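Local structure of VirX1 (Cyanophage Syn10, 6QGM) at the interface of chains A and B. The protein iodinates diverse substrates as a viral halogenase of the flavin-dependent tryptophan halogenase family. Coordinates in Å, arbitrary orientation; residue numbers count along the deposited sequence, not the author numbering. Chains: chain A/B, VirX1.

The interface of chains A and B. Residues chain A 368, 371, 391; chain B 446, 450-451, 453.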
ATOM      1  N   ASN A 368     -23.876  -0.012  -9.101  1.00 61.15           N
ATOM      2  CA  ASN A 368     -22.683  -0.342  -9.931  1.00 60.86           C
ATOM      3  C   ASN A 368     -23.130  -0.782 -11.340  1.00 61.21           C
ATOM      4  O   ASN A 368     -22.397  -0.491 -12.327  1.00 59.81           O
ATOM      5  CB  ASN A 368     -21.796  -1.376  -9.239  1.00 59.73           C
ATOM      6  CG  ASN A 368     -21.128  -0.842  -7.982  1.00 59.84           C
ATOM      7  OD1 ASN A 368     -21.193   0.349  -7.682  1.00 55.17           O
ATOM      8  ND2 ASN A 368     -20.474  -1.717  -7.233  1.00 62.39           N
ATOM      9  N   TYR A 371     -24.427   2.345 -13.127  1.00 50.30           N
ATOM     10  CA  TYR A 371     -23.215   3.149 -13.414  1.00 51.22           C
ATOM     11  C   TYR A 371     -22.627   2.703 -14.754  1.00 50.52           C
ATOM     12  O   TYR A 371     -22.377   3.566 -15.606  1.00 50.55           O
ATOM     13  CB  TYR A 371     -22.220   3.057 -12.258  1.00 51.71           C
ATOM     14  CG  TYR A 371     -20.903   3.728 -12.531  1.00 51.82           C
ATOM     15  CD1 TYR A 371     -19.871   3.032 -13.135  1.00 51.23           C
ATOM     16  CD2 TYR A 371     -20.692   5.054 -12.204  1.00 52.61           C
ATOM     17  CE1 TYR A 371     -18.649   3.635 -13.389  1.00 51.85           C
ATOM     18  CE2 TYR A 371     -19.473   5.668 -12.445  1.00 53.61           C
ATOM     19  CZ  TYR A 371     -18.450   4.958 -13.050  1.00 52.34           C
ATOM     20  OH  TYR A 371     -17.260   5.557 -13.316  1.00 54.86           O
ATOM     21  N   THR A 391     -14.977  -4.739  -7.423  1.00 51.66           N
ATOM     22  CA  THR A 391     -15.544  -3.726  -6.515  1.00 52.38           C
ATOM     23  C   THR A 391     -16.467  -4.408  -5.509  1.00 53.97           C
ATOM     24  O   THR A 391     -16.367  -4.108  -4.312  1.00 53.12           O
ATOM     25  CB  THR A 391     -16.243  -2.615  -7.286  1.00 53.36           C
ATOM     26  OG1 THR A 391     -15.172  -2.000  -8.012  1.00 54.56           O
ATOM     27  CG2 THR A 391     -16.970  -1.623  -6.398  1.00 54.45           C
TER
ATOM     28  N   SER B 446     -10.672   0.725 -11.181  1.00 52.42           N
ATOM     29  CA  SER B 446     -11.990   0.059 -11.074  1.00 54.36           C
ATOM     30  C   SER B 446     -12.657   0.534  -9.787  1.00 57.12           C
ATOM     31  O   SER B 446     -13.843   0.901  -9.851  1.00 57.54           O
ATOM     32  CB  SER B 446     -11.862  -1.445 -11.132  1.00 55.02           C
ATOM     33  OG  SER B 446     -11.601  -1.880 -12.468  1.00 52.34           O
ATOM     34  N   ILE B 450     -16.058   2.742 -10.593  1.00 59.06           N
ATOM     35  CA  ILE B 450     -17.297   1.997 -10.208  1.00 59.91           C
ATOM     36  C   ILE B 450     -17.544   2.176  -8.700  1.00 60.61           C
ATOM     37  O   ILE B 450     -18.704   2.393  -8.320  1.00 63.59           O
ATOM     38  CB  ILE B 450     -17.187   0.512 -10.608  1.00 60.86           C
ATOM     39  CG1 ILE B 450     -16.850   0.350 -12.092  1.00 60.29           C
ATOM     40  CG2 ILE B 450     -18.445  -0.249 -10.236  1.00 62.61           C
ATOM     41  CD1 ILE B 450     -16.277  -0.998 -12.443  1.00 61.90           C
ATOM     42  N   GLY B 451     -16.498   2.087  -7.870  1.00 59.97           N
ATOM     43  CA  GLY B 451     -16.612   2.111  -6.399  1.00 60.05           C
ATOM     44  C   GLY B 451     -16.969   3.490  -5.861  1.00 58.46           C
ATOM     45  O   GLY B 451     -18.027   3.609  -5.177  1.00 59.54           O
ATOM     46  N   ASN B 453     -16.929   6.545  -7.865  1.00 54.34           N
ATOM     47  CA  ASN B 453     -17.519   7.421  -8.919  1.00 54.04           C
ATOM     48  C   ASN B 453     -16.672   8.690  -9.089  1.00 53.75           C
ATOM     49  O   ASN B 453     -17.246   9.792  -9.206  1.00 54.90           O
ATOM     50  CB  ASN B 453     -18.995   7.726  -8.635  1.00 56.50           C
ATOM     51  CG  ASN B 453     -19.864   6.478  -8.616  1.00 60.07           C
ATOM     52  OD1 ASN B 453     -20.960   6.469  -8.059  1.00 63.03           O
ATOM     53  ND2 ASN B 453     -19.408   5.416  -9.248  1.00 62.34           N
TER
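B:Ile450, near the C-terminal end of helix 441-451, packs against A:Asn368 and A:Tyr371 of helix 360-373 where two copies of this tryptophan-halogenase-family protein meet. The deposited assembly holds three copies, and the structure alone does not show whether the contact forms in solution. A:Asn368 can be followed outward from CB, which lies 3.7 Å from the CG2 methyl of B:Ile450. Next, its amide carbon CG meets the same methyl, CG2 of B:Ile450, at 3.6 Å. At the tip, OD1 faces the backbone O of B:Ile450 at 3.3 Å, with no bond between the two oxygens, while ND2 comes to 3.9 Å from CG2 of B:Ile450. The isoleucine's other branch, CG1, reaches the CD1/CE1 side of the A:Tyr371 ring, 4.0 Å from CE1. A beta-branched residue suits this place because its two arms serve two neighbours, and A:Asn368 and A:Tyr371 each cross it at about a right angle.

With CG of A:Tyr371 anti to the backbone N (chi1 174°), its ring extends toward chain B and offers one face to two partners. The CD1/CE1 half of that face lies beneath CA of B:Ile450, 3.8 Å from CE1. On the same face, the amide of B:Asn453 is nearly parallel to the ring, the planes 7° apart, but offset: its ND2 end sits above the rim by CD2 and CE2, and CG and OD1 project beyond it. The two side chains run antiparallel, and a flat amide can lie close against a ring face.

Beyond the isoleucine, A:Thr391 of helix 382-408 offers one branch to each neighbour. Its CG2 methyl touches CA of B:Gly451 at 3.8 Å, where the lack of a side chain probably allows the close approach. Its OG1 faces the carbonyl O of B:Ser446 at 3.7 Å, a loose polar approach.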